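Local coordinates for hypothetical protein HI1011 (Haemophilus influenzae, PDB 1YZY) that catalyses the ATP-dependent phosphorylation of 3-oxo-tetronate to 3-oxo-tetronate 4-phosphate, as a member of the four-carbon acid sugar kinase family, at residues S87-D98 against L155-K163; D98-T109 against F183-A194. All blocks are in the same frame, centred on the assembly; numbering follows the deposited sequence.

Overall arrangement
Both interactions lie in the sugar-binding N-terminal domain and use helix 93-104: interaction 1 takes its start and the loop before it, interaction 2 its later turns and the chain that follows. The two interactions share Asp98, whose OD2 serves interaction 1 and whose OD1 serves interaction 2, and their centres are about 13 Å apart. The segments alternate along the chain, and they also meet directly: Gly162 N probably donates to Tyr193 OH at 3.0 Å, and Arg192 N to Lys163 O at 2.9 Å. The second bond lies just ahead of strands 164-167 and 193-196, which with 109-111 form a parallel sheet. Both contacts lie away from the ATP-binding residues inferred for the C-terminal domain.

Interaction 1: S87-D98 against L155-K163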
loop_
_atom_site.group_PDB
_atom_site.type_symbol
_atom_site.label_atom_id
_atom_site.label_comp_id
_atom_site.label_asym_id
_atom_site.label_seq_id
_atom_site.Cartn_x
_atom_site.Cartn_y
_atom_site.Cartn_z
ATOM N N SER A 87 -5.425 13.003 -11.267
ATOM C CA SER A 87 -4.618 14.196 -11.505
ATOM C C SER A 87 -5.483 15.316 -12.098
ATOM O O SER A 87 -6.712 15.206 -12.154
ATOM C CB SER A 87 -3.482 13.856 -12.482
ATOM O OG SER A 87 -3.977 13.207 -13.653
ATOM N N THR A 88 -4.831 16.419 -12.465
ATOM C CA THR A 88 -5.471 17.576 -13.104
ATOM C C THR A 88 -4.453 18.117 -14.111
ATOM O O THR A 88 -3.377 17.534 -14.280
ATOM C CB THR A 88 -5.826 18.715 -12.109
ATOM O OG1 THR A 88 -4.629 19.259 -11.542
ATOM C CG2 THR A 88 -6.747 18.214 -11.002
ATOM N N ALA A 89 -4.780 19.214 -14.791
ATOM C CA ALA A 89 -3.855 19.786 -15.767
ATOM C C ALA A 89 -2.498 20.113 -15.130
ATOM O O ALA A 89 -1.495 20.305 -15.823
ATOM C CB ALA A 89 -4.465 21.003 -16.415
ATOM N N LYS A 90 -2.488 20.246 -13.810
ATOM C CA LYS A 90 -1.258 20.477 -13.061
ATOM C C LYS A 90 -0.975 19.189 -12.330
ATOM O O LYS A 90 0.041 19.141 -11.647
ATOM C CB LYS A 90 -1.529 21.478 -11.939
ATOM C CG LYS A 90 -1.662 22.913 -12.458
ATOM C CD LYS A 90 -2.543 23.798 -11.582
ATOM C CE LYS A 90 -4.023 23.520 -11.819
ATOM N NZ LYS A 90 -4.896 24.566 -11.214
ATOM N N GLY A 91 -1.835 18.179 -12.480
ATOM C CA GLY A 91 -1.715 16.866 -11.860
ATOM C C GLY A 91 -0.315 16.377 -12.071
ATOM O O GLY A 91 0.140 16.149 -13.187
ATOM N N ASN A 92 0.311 16.216 -10.921
ATOM C CA ASN A 92 1.711 15.846 -10.705
ATOM C C ASN A 92 2.233 14.633 -11.458
ATOM O O ASN A 92 3.432 14.357 -11.419
ATOM C CB ASN A 92 1.943 15.614 -9.213
ATOM C CG ASN A 92 1.341 16.806 -8.465
ATOM O OD1 ASN A 92 1.268 17.916 -8.997
ATOM N ND2 ASN A 92 0.895 16.572 -7.237
ATOM N N ILE A 93 1.352 13.862 -12.091
ATOM C CA ILE A 93 1.818 12.662 -12.802
ATOM C C ILE A 93 2.829 13.069 -13.880
ATOM O O ILE A 93 3.947 12.552 -13.922
ATOM C CB ILE A 93 0.644 11.863 -13.427
ATOM C CG1 ILE A 93 -0.201 11.237 -12.320
ATOM C CG2 ILE A 93 1.162 10.768 -14.370
ATOM C CD1 ILE A 93 -1.481 10.616 -12.828
ATOM N N GLY A 94 2.443 14.035 -14.711
ATOM C CA GLY A 94 3.314 14.522 -15.773
ATOM C C GLY A 94 4.565 15.217 -15.274
ATOM O O GLY A 94 5.670 14.923 -15.738
ATOM N N PRO A 95 4.416 16.215 -14.391
ATOM C CA PRO A 95 5.574 16.934 -13.848
ATOM C C PRO A 95 6.601 15.993 -13.204
ATOM O O PRO A 95 7.807 16.144 -13.412
ATOM C CB PRO A 95 4.931 17.839 -12.809
ATOM C CG PRO A 95 3.602 18.183 -13.465
ATOM C CD PRO A 95 3.152 16.844 -13.958
ATOM N N VAL A 96 6.115 15.048 -12.397
ATOM C CA VAL A 96 6.985 14.091 -11.719
ATOM C C VAL A 96 7.688 13.175 -12.705
ATOM O O VAL A 96 8.869 12.879 -12.534
ATOM C CB VAL A 96 6.210 13.249 -10.670
ATOM C CG1 VAL A 96 7.114 12.210 -10.052
ATOM C CG2 VAL A 96 5.673 14.151 -9.575
ATOM N N THR A 97 6.962 12.710 -13.719
ATOM C CA THR A 97 7.551 11.834 -14.730
ATOM C C THR A 97 8.682 12.580 -15.432
ATOM O O THR A 97 9.778 12.043 -15.633
ATOM C CB THR A 97 6.486 11.372 -15.779
ATOM O OG1 THR A 97 5.469 10.605 -15.128
ATOM C CG2 THR A 97 7.114 10.505 -16.861
ATOM N N ASP A 98 8.422 13.835 -15.780
ATOM C CA ASP A 98 9.417 14.659 -16.456
ATOM C C ASP A 98 10.643 14.914 -15.599
ATOM O O ASP A 98 11.768 14.882 -16.097
ATOM C CB ASP A 98 8.797 15.974 -16.891
ATOM C CG ASP A 98 7.948 15.781 -18.126
ATOM O OD1 ASP A 98 8.310 14.923 -18.960
ATOM O OD2 ASP A 98 6.922 16.480 -18.262
ATOM N N LEU A 155 -4.963 13.376 -21.420
ATOM C CA LEU A 155 -4.811 13.662 -19.998
ATOM C C LEU A 155 -3.353 13.944 -19.677
ATOM O O LEU A 155 -3.043 14.895 -18.958
ATOM C CB LEU A 155 -5.290 12.482 -19.155
ATOM C CG LEU A 155 -6.784 12.227 -19.139
ATOM C CD1 LEU A 155 -7.055 10.918 -18.431
ATOM C CD2 LEU A 155 -7.514 13.394 -18.475
ATOM N N MET A 156 -2.458 13.111 -20.192
ATOM C CA MET A 156 -1.045 13.306 -19.931
ATOM C C MET A 156 -0.495 14.563 -20.606
ATOM O O MET A 156 0.321 15.283 -20.019
ATOM C CB MET A 156 -0.238 12.077 -20.362
ATOM C CG MET A 156 1.267 12.196 -20.077
ATOM S SD MET A 156 1.737 12.260 -18.336
ATOM C CE MET A 156 3.525 12.257 -18.493
ATOM N N ASP A 157 -0.934 14.819 -21.836
ATOM C CA ASP A 157 -0.471 15.979 -22.598
ATOM C C ASP A 157 -0.785 17.298 -21.909
ATOM O O ASP A 157 -0.043 18.270 -22.046
ATOM C CB ASP A 157 -1.086 15.992 -24.004
ATOM C CG ASP A 157 -0.347 15.096 -24.994
ATOM O OD1 ASP A 157 0.698 14.498 -24.651
ATOM O OD2 ASP A 157 -0.827 15.000 -26.140
ATOM N N ALA A 158 -1.920 17.343 -21.229
ATOM C CA ALA A 158 -2.345 18.538 -20.518
ATOM C C ALA A 158 -1.364 18.959 -19.421
ATOM O O ALA A 158 -1.098 20.148 -19.244
ATOM C CB ALA A 158 -3.710 18.311 -19.923
ATOM N N GLN A 159 -0.796 17.975 -18.731
ATOM C CA GLN A 159 0.129 18.211 -17.621
ATOM C C GLN A 159 1.593 17.878 -17.873
ATOM O O GLN A 159 2.410 17.947 -16.946
ATOM C CB GLN A 159 -0.328 17.413 -16.399
ATOM C CG GLN A 159 -0.644 16.005 -16.882
ATOM C CD GLN A 159 -1.101 15.090 -15.782
ATOM O OE1 GLN A 159 -0.286 14.508 -15.081
ATOM N NE2 GLN A 159 -2.409 14.940 -15.638
ATOM N N ALA A 160 1.940 17.475 -19.089
ATOM C CA ALA A 160 3.322 17.121 -19.380
ATOM C C ALA A 160 4.041 18.131 -20.269
ATOM O O ALA A 160 3.411 18.945 -20.942
ATOM C CB ALA A 160 3.381 15.736 -20.002
ATOM N N LYS A 161 5.372 18.107 -20.220
ATOM C CA LYS A 161 6.196 18.998 -21.030
ATOM C C LYS A 161 6.399 18.409 -22.433
ATOM O O LYS A 161 6.761 19.128 -23.367
ATOM C CB LYS A 161 7.566 19.216 -20.373
ATOM C CG LYS A 161 7.782 20.594 -19.760
ATOM C CD LYS A 161 7.071 20.756 -18.429
ATOM C CE LYS A 161 7.192 22.185 -17.902
ATOM N NZ LYS A 161 6.358 23.160 -18.677
ATOM N N GLY A 162 6.216 17.094 -22.557
ATOM C CA GLY A 162 6.381 16.416 -23.834
ATOM C C GLY A 162 5.073 15.917 -24.428
ATOM O O GLY A 162 3.985 16.293 -23.964
ATOM N N LYS A 163 5.182 15.086 -25.469
ATOM C CA LYS A 163 4.012 14.521 -26.157
ATOM C C LYS A 163 3.823 13.019 -25.928
ATOM O O LYS A 163 4.786 12.248 -25.955
ATOM C CB LYS A 163 4.069 14.836 -27.655
ATOM C CG LYS A 163 3.940 16.327 -27.955
ATOM C CD LYS A 163 2.613 16.865 -27.449
ATOM C CE LYS A 163 2.514 18.360 -27.646
ATOM N NZ LYS A 163 1.222 18.861 -27.108
HETATM O O HOH W 1 5.602 18.838 -16.583
#
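The amide of Gln159 carries most of the polar contact, reaching into the loop ahead of helix 93-104. Its OE1 accepts from Gly94 N at 2.8 Å, in the carbonyl plane and on a lone pair, while NE2 donates to Ser87 OG at 3.1 Å, almost exactly in the amide plane and nearly straight. Ser87 OG is also bonded to Phe85 O, so this buried hydroxyl has two partners. With CG between its own backbone N and carbonyl carbon (chi1 47°), Gln159 runs out along the type I turn Thr88-Gly91, its CB 3.2 Å from Ala89 O; in the turn Thr88 OG1 accepts from Lys90 N as an ST turn. This joins the end of helix 152-159 to the start of helix 93-104, the two short helical segments crossing at -69° with axes 8.8 Å apart.

Further along, Asp98 OD2 receives Lys161 N at 3.0 Å on its syn side, 25° out of the carboxylate plane, while OD1 bonds Tyr193 OH; a water donates to OD2 and, weakly, to Gln159 O. The bare CA of Gly94 lets the backbone at Gln159 and Ala160 come close. Met156, bent at chi2, packs CE 3.5 Å from Gly94 CA, with SD beside Ile93 CG2 at 4.3 Å.

Interaction 2: D98-T109 against F183-A194; sequences DALLDELNEDFT and FAELKAQGYRYA
Over one face of the Phe108 ring lies the aliphatic chain of Lys187, its CG 3.6 Å from the centroid in a CH-pi contact. Phe183 CD1 lies at the ring's edge, and that edge is turned toward the face of Phe183 in an offset edge-to-face pair, planes at 65°. Ala194 CB approaches Phe108 CZ obliquely at 3.3 Å. Phe108 CG is anti to the backbone N (chi1 -171°), which carries the ring from the segment's end toward helix 176-188.

The Arg192 guanidinium has Leu101 CD1 over one face and Asp98 OD1 at its edge; the same OD1 lies at the edge of the Tyr193 ring, in plane, and Arg192 CB covers the centre of one face of that ring. With its chain extended from CG to NE, Arg192 reaches back to helix 93-104 and bridges two acids one turn apart: NE to Asp98 OD1 at 3.1 Å, nearly in the guanidinium plane, and NH1 to Asp102 OD1, also at 3.1 Å. Asp98 OD1 takes a second donor, Tyr193 OH, at 2.6 Å on its syn lone pair, whereas Arg192 comes from the anti side, tilted well out of the carboxylate plane. Two donors on one oxygen probably favour the charged carboxylate.

Thr109 pairs in parallel with Tyr193 through two weak bonds, Thr109 N to Arg192 O and Ala194 N to Thr109 O (3.0 Å). Helices 93-104 and 176-188 both end in Schellman motifs before the chain enters these strands. Strand 193-196 lies between 109-111 and 164-167, with Phe108 packing against Phe183, Leu186 and Lys187 of helix 176-188 and Leu101 reaching Leu216 of strand 216-219.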
loop_
_atom_site.group_PDB
_atom_site.type_symbol
_atom_site.label_atom_id
_atom_site.label_comp_id
_atom_site.label_asym_id
_atom_site.label_seq_id
_atom_site.Cartn_x
_atom_site.Cartn_y
_atom_site.Cartn_z
ATOM N N ASP A 98 8.422 13.835 -15.780
ATOM C CA ASP A 98 9.417 14.659 -16.456
ATOM C C ASP A 98 10.643 14.914 -15.599
ATOM O O ASP A 98 11.768 14.882 -16.097
ATOM C CB ASP A 98 8.797 15.974 -16.891
ATOM C CG ASP A 98 7.948 15.781 -18.126
ATOM O OD1 ASP A 98 8.310 14.923 -18.960
ATOM O OD2 ASP A 98 6.922 16.480 -18.262
ATOM N N ALA A 99 10.419 15.217 -14.325
ATOM C CA ALA A 99 11.516 15.470 -13.400
ATOM C C ALA A 99 12.369 14.213 -13.274
ATOM O O ALA A 99 13.596 14.288 -13.276
ATOM C CB ALA A 99 10.965 15.879 -12.045
ATOM N N LEU A 100 11.706 13.062 -13.176
ATOM C CA LEU A 100 12.388 11.779 -13.064
ATOM C C LEU A 100 13.174 11.464 -14.323
ATOM O O LEU A 100 14.311 10.984 -14.252
ATOM C CB LEU A 100 11.385 10.660 -12.772
ATOM C CG LEU A 100 10.656 10.741 -11.424
ATOM C CD1 LEU A 100 9.687 9.569 -11.252
ATOM C CD2 LEU A 100 11.672 10.765 -10.300
ATOM N N LEU A 101 12.552 11.704 -15.477
ATOM C CA LEU A 101 13.204 11.467 -16.763
ATOM C C LEU A 101 14.445 12.330 -16.885
ATOM O O LEU A 101 15.499 11.862 -17.311
ATOM C CB LEU A 101 12.245 11.761 -17.920
ATOM C CG LEU A 101 11.252 10.653 -18.282
ATOM C CD1 LEU A 101 10.236 11.176 -19.274
ATOM C CD2 LEU A 101 11.994 9.442 -18.846
ATOM N N ASP A 102 14.310 13.596 -16.505
ATOM C CA ASP A 102 15.426 14.530 -16.551
ATOM C C ASP A 102 16.589 14.073 -15.678
ATOM O O ASP A 102 17.739 14.026 -16.127
ATOM C CB ASP A 102 14.972 15.914 -16.099
ATOM C CG ASP A 102 14.093 16.597 -17.120
ATOM O OD1 ASP A 102 14.226 16.293 -18.327
ATOM O OD2 ASP A 102 13.275 17.447 -16.714
ATOM N N GLU A 103 16.290 13.794 -14.417
ATOM C CA GLU A 103 17.306 13.351 -13.475
ATOM C C GLU A 103 18.034 12.115 -13.977
ATOM O O GLU A 103 19.251 11.983 -13.802
ATOM C CB GLU A 103 16.666 13.080 -12.110
ATOM C CG GLU A 103 17.575 12.419 -11.082
ATOM C CD GLU A 103 18.823 13.219 -10.743
ATOM O OE1 GLU A 103 18.757 14.467 -10.721
ATOM O OE2 GLU A 103 19.877 12.589 -10.489
ATOM N N LEU A 104 17.285 11.227 -14.621
ATOM C CA LEU A 104 17.835 9.982 -15.147
ATOM C C LEU A 104 18.580 10.056 -16.482
ATOM O O LEU A 104 19.268 9.100 -16.854
ATOM C CB LEU A 104 16.728 8.924 -15.234
ATOM C CG LEU A 104 16.347 8.227 -13.927
ATOM C CD1 LEU A 104 15.018 7.523 -14.072
ATOM C CD2 LEU A 104 17.438 7.243 -13.530
ATOM N N ASN A 105 18.471 11.178 -17.193
ATOM C CA ASN A 105 19.122 11.329 -18.505
ATOM C C ASN A 105 18.473 10.400 -19.528
ATOM O O ASN A 105 19.129 9.868 -20.429
ATOM C CB ASN A 105 20.622 11.036 -18.421
ATOM C CG ASN A 105 21.446 12.282 -18.249
ATOM O OD1 ASN A 105 21.070 13.360 -18.719
ATOM N ND2 ASN A 105 22.600 12.144 -17.603
ATOM N N GLU A 106 17.178 10.176 -19.341
ATOM C CA GLU A 106 16.376 9.332 -20.212
ATOM C C GLU A 106 15.351 10.234 -20.893
ATOM O O GLU A 106 15.066 11.332 -20.404
ATOM C CB GLU A 106 15.670 8.258 -19.383
ATOM C CG GLU A 106 16.613 7.281 -18.713
ATOM C CD GLU A 106 17.280 6.356 -19.702
ATOM O OE1 GLU A 106 16.591 5.452 -20.212
ATOM O OE2 GLU A 106 18.483 6.529 -19.975
ATOM N N ASP A 107 14.798 9.785 -22.017
ATOM C CA ASP A 107 13.821 10.598 -22.734
ATOM C C ASP A 107 12.558 9.883 -23.190
ATOM O O ASP A 107 11.787 10.424 -23.974
ATOM C CB ASP A 107 14.482 11.337 -23.911
ATOM C CG ASP A 107 15.548 10.510 -24.605
ATOM O OD1 ASP A 107 15.211 9.461 -25.193
ATOM O OD2 ASP A 107 16.732 10.914 -24.564
ATOM N N PHE A 108 12.318 8.688 -22.663
ATOM C CA PHE A 108 11.125 7.938 -23.035
ATOM C C PHE A 108 10.708 6.990 -21.915
ATOM O O PHE A 108 11.558 6.421 -21.230
ATOM C CB PHE A 108 11.381 7.144 -24.335
ATOM C CG PHE A 108 10.144 6.511 -24.922
ATOM C CD1 PHE A 108 9.112 7.299 -25.426
ATOM C CD2 PHE A 108 10.003 5.130 -24.957
ATOM C CE1 PHE A 108 7.958 6.720 -25.951
ATOM C CE2 PHE A 108 8.845 4.541 -25.483
ATOM C CZ PHE A 108 7.826 5.338 -25.977
ATOM N N THR A 109 9.402 6.815 -21.744
ATOM C CA THR A 109 8.868 5.913 -20.725
ATOM C C THR A 109 7.447 5.527 -21.129
ATOM O O THR A 109 6.921 6.069 -22.099
ATOM C CB THR A 109 8.863 6.585 -19.308
ATOM O OG1 THR A 109 8.557 5.606 -18.304
ATOM C CG2 THR A 109 7.824 7.709 -19.229
ATOM N N PHE A 183 7.769 1.187 -29.899
ATOM C CA PHE A 183 8.425 2.114 -28.976
ATOM C C PHE A 183 9.456 2.918 -29.766
ATOM O O PHE A 183 9.604 4.128 -29.572
ATOM C CB PHE A 183 9.171 1.369 -27.857
ATOM C CG PHE A 183 8.292 0.848 -26.746
ATOM C CD1 PHE A 183 6.997 1.306 -26.570
ATOM C CD2 PHE A 183 8.782 -0.114 -25.866
ATOM C CE1 PHE A 183 6.196 0.815 -25.535
ATOM C CE2 PHE A 183 7.991 -0.612 -24.829
ATOM C CZ PHE A 183 6.697 -0.148 -24.666
ATOM N N ALA A 184 10.211 2.218 -30.609
ATOM C CA ALA A 184 11.238 2.844 -31.428
ATOM C C ALA A 184 10.622 3.825 -32.422
ATOM O O ALA A 184 11.230 4.839 -32.780
ATOM C CB ALA A 184 12.035 1.778 -32.159
ATOM N N GLU A 185 9.417 3.501 -32.871
ATOM C CA GLU A 185 8.668 4.310 -33.821
ATOM C C GLU A 185 8.117 5.568 -33.144
ATOM O O GLU A 185 8.214 6.661 -33.698
ATOM C CB GLU A 185 7.544 3.451 -34.413
ATOM C CG GLU A 185 6.350 4.189 -34.975
ATOM C CD GLU A 185 5.100 3.316 -34.968
ATOM O OE1 GLU A 185 4.366 3.332 -33.947
ATOM O OE2 GLU A 185 4.859 2.602 -35.971
ATOM N N LEU A 186 7.525 5.407 -31.960
ATOM C CA LEU A 186 6.973 6.538 -31.208
ATOM C C LEU A 186 8.075 7.532 -30.834
ATOM O O LEU A 186 7.855 8.741 -30.861
ATOM C CB LEU A 186 6.249 6.059 -29.947
ATOM C CG LEU A 186 4.951 5.267 -30.105
ATOM C CD1 LEU A 186 4.447 4.825 -28.737
ATOM C CD2 LEU A 186 3.894 6.102 -30.812
ATOM N N LYS A 187 9.251 7.015 -30.481
ATOM C CA LYS A 187 10.395 7.848 -30.125
ATOM C C LYS A 187 10.909 8.660 -31.310
ATOM O O LYS A 187 11.392 9.784 -31.141
ATOM C CB LYS A 187 11.533 6.989 -29.573
ATOM C CG LYS A 187 11.213 6.336 -28.246
ATOM C CD LYS A 187 12.337 5.420 -27.771
ATOM C CE LYS A 187 13.580 6.195 -27.362
ATOM N NZ LYS A 187 14.657 5.277 -26.897
ATOM N N ALA A 188 10.878 8.059 -32.494
ATOM C CA ALA A 188 11.328 8.736 -33.703
ATOM C C ALA A 188 10.347 9.857 -34.046
ATOM O O ALA A 188 10.731 10.888 -34.593
ATOM C CB ALA A 188 11.436 7.746 -34.848
ATOM N N GLN A 189 9.076 9.645 -33.720
ATOM C CA GLN A 189 8.035 10.633 -33.964
ATOM C C GLN A 189 8.056 11.783 -32.946
ATOM O O GLN A 189 7.220 12.693 -33.016
ATOM C CB GLN A 189 6.668 9.955 -33.957
ATOM C CG GLN A 189 6.515 8.898 -35.035
ATOM C CD GLN A 189 5.194 8.165 -34.953
ATOM O OE1 GLN A 189 4.675 7.909 -33.867
ATOM N NE2 GLN A 189 4.645 7.812 -36.108
ATOM N N GLY A 190 9.001 11.726 -32.002
ATOM C CA GLY A 190 9.141 12.765 -30.990
ATOM C C GLY A 190 8.304 12.621 -29.729
ATOM O O GLY A 190 8.033 13.608 -29.039
ATOM N N TYR A 191 7.848 11.407 -29.451
ATOM C CA TYR A 191 7.047 11.155 -28.261
ATOM C C TYR A 191 7.964 10.880 -27.077
ATOM O O TYR A 191 8.974 10.185 -27.218
ATOM C CB TYR A 191 6.112 9.971 -28.488
ATOM C CG TYR A 191 4.972 10.252 -29.436
ATOM C CD1 TYR A 191 3.929 11.100 -29.064
ATOM C CD2 TYR A 191 4.925 9.663 -30.698
ATOM C CE1 TYR A 191 2.870 11.355 -29.922
ATOM C CE2 TYR A 191 3.865 9.909 -31.567
ATOM C CZ TYR A 191 2.847 10.755 -31.175
ATOM O OH TYR A 191 1.813 11.029 -32.036
ATOM N N ARG A 192 7.613 11.446 -25.924
ATOM C CA ARG A 192 8.393 11.286 -24.698
ATOM C C ARG A 192 7.795 10.185 -23.807
ATOM O O ARG A 192 8.483 9.621 -22.944
ATOM C CB ARG A 192 8.458 12.626 -23.949
ATOM C CG ARG A 192 9.475 12.697 -22.816
ATOM C CD ARG A 192 9.508 14.097 -22.204
ATOM N NE ARG A 192 10.418 14.235 -21.061
ATOM C CZ ARG A 192 11.744 14.188 -21.132
ATOM N NH1 ARG A 192 12.465 14.340 -20.033
ATOM N NH2 ARG A 192 12.356 13.954 -22.285
ATOM N N TYR A 193 6.504 9.911 -23.995
ATOM C CA TYR A 193 5.796 8.873 -23.240
ATOM C C TYR A 193 4.895 8.089 -24.189
ATOM O O TYR A 193 4.461 8.605 -25.227
ATOM C CB TYR A 193 4.911 9.462 -22.131
ATOM C CG TYR A 193 5.268 10.866 -21.718
ATOM C CD1 TYR A 193 4.562 11.958 -22.229
ATOM C CD2 TYR A 193 6.334 11.110 -20.842
ATOM C CE1 TYR A 193 4.908 13.254 -21.887
ATOM C CE2 TYR A 193 6.689 12.403 -20.491
ATOM C CZ TYR A 193 5.973 13.469 -21.018
ATOM O OH TYR A 193 6.328 14.748 -20.686
ATOM N N ALA A 194 4.545 6.875 -23.774
ATOM C CA ALA A 194 3.698 6.009 -24.571
ATOM C C ALA A 194 2.679 5.249 -23.754
ATOM O O ALA A 194 3.045 4.466 -22.882
ATOM C CB ALA A 194 4.555 5.019 -25.342
#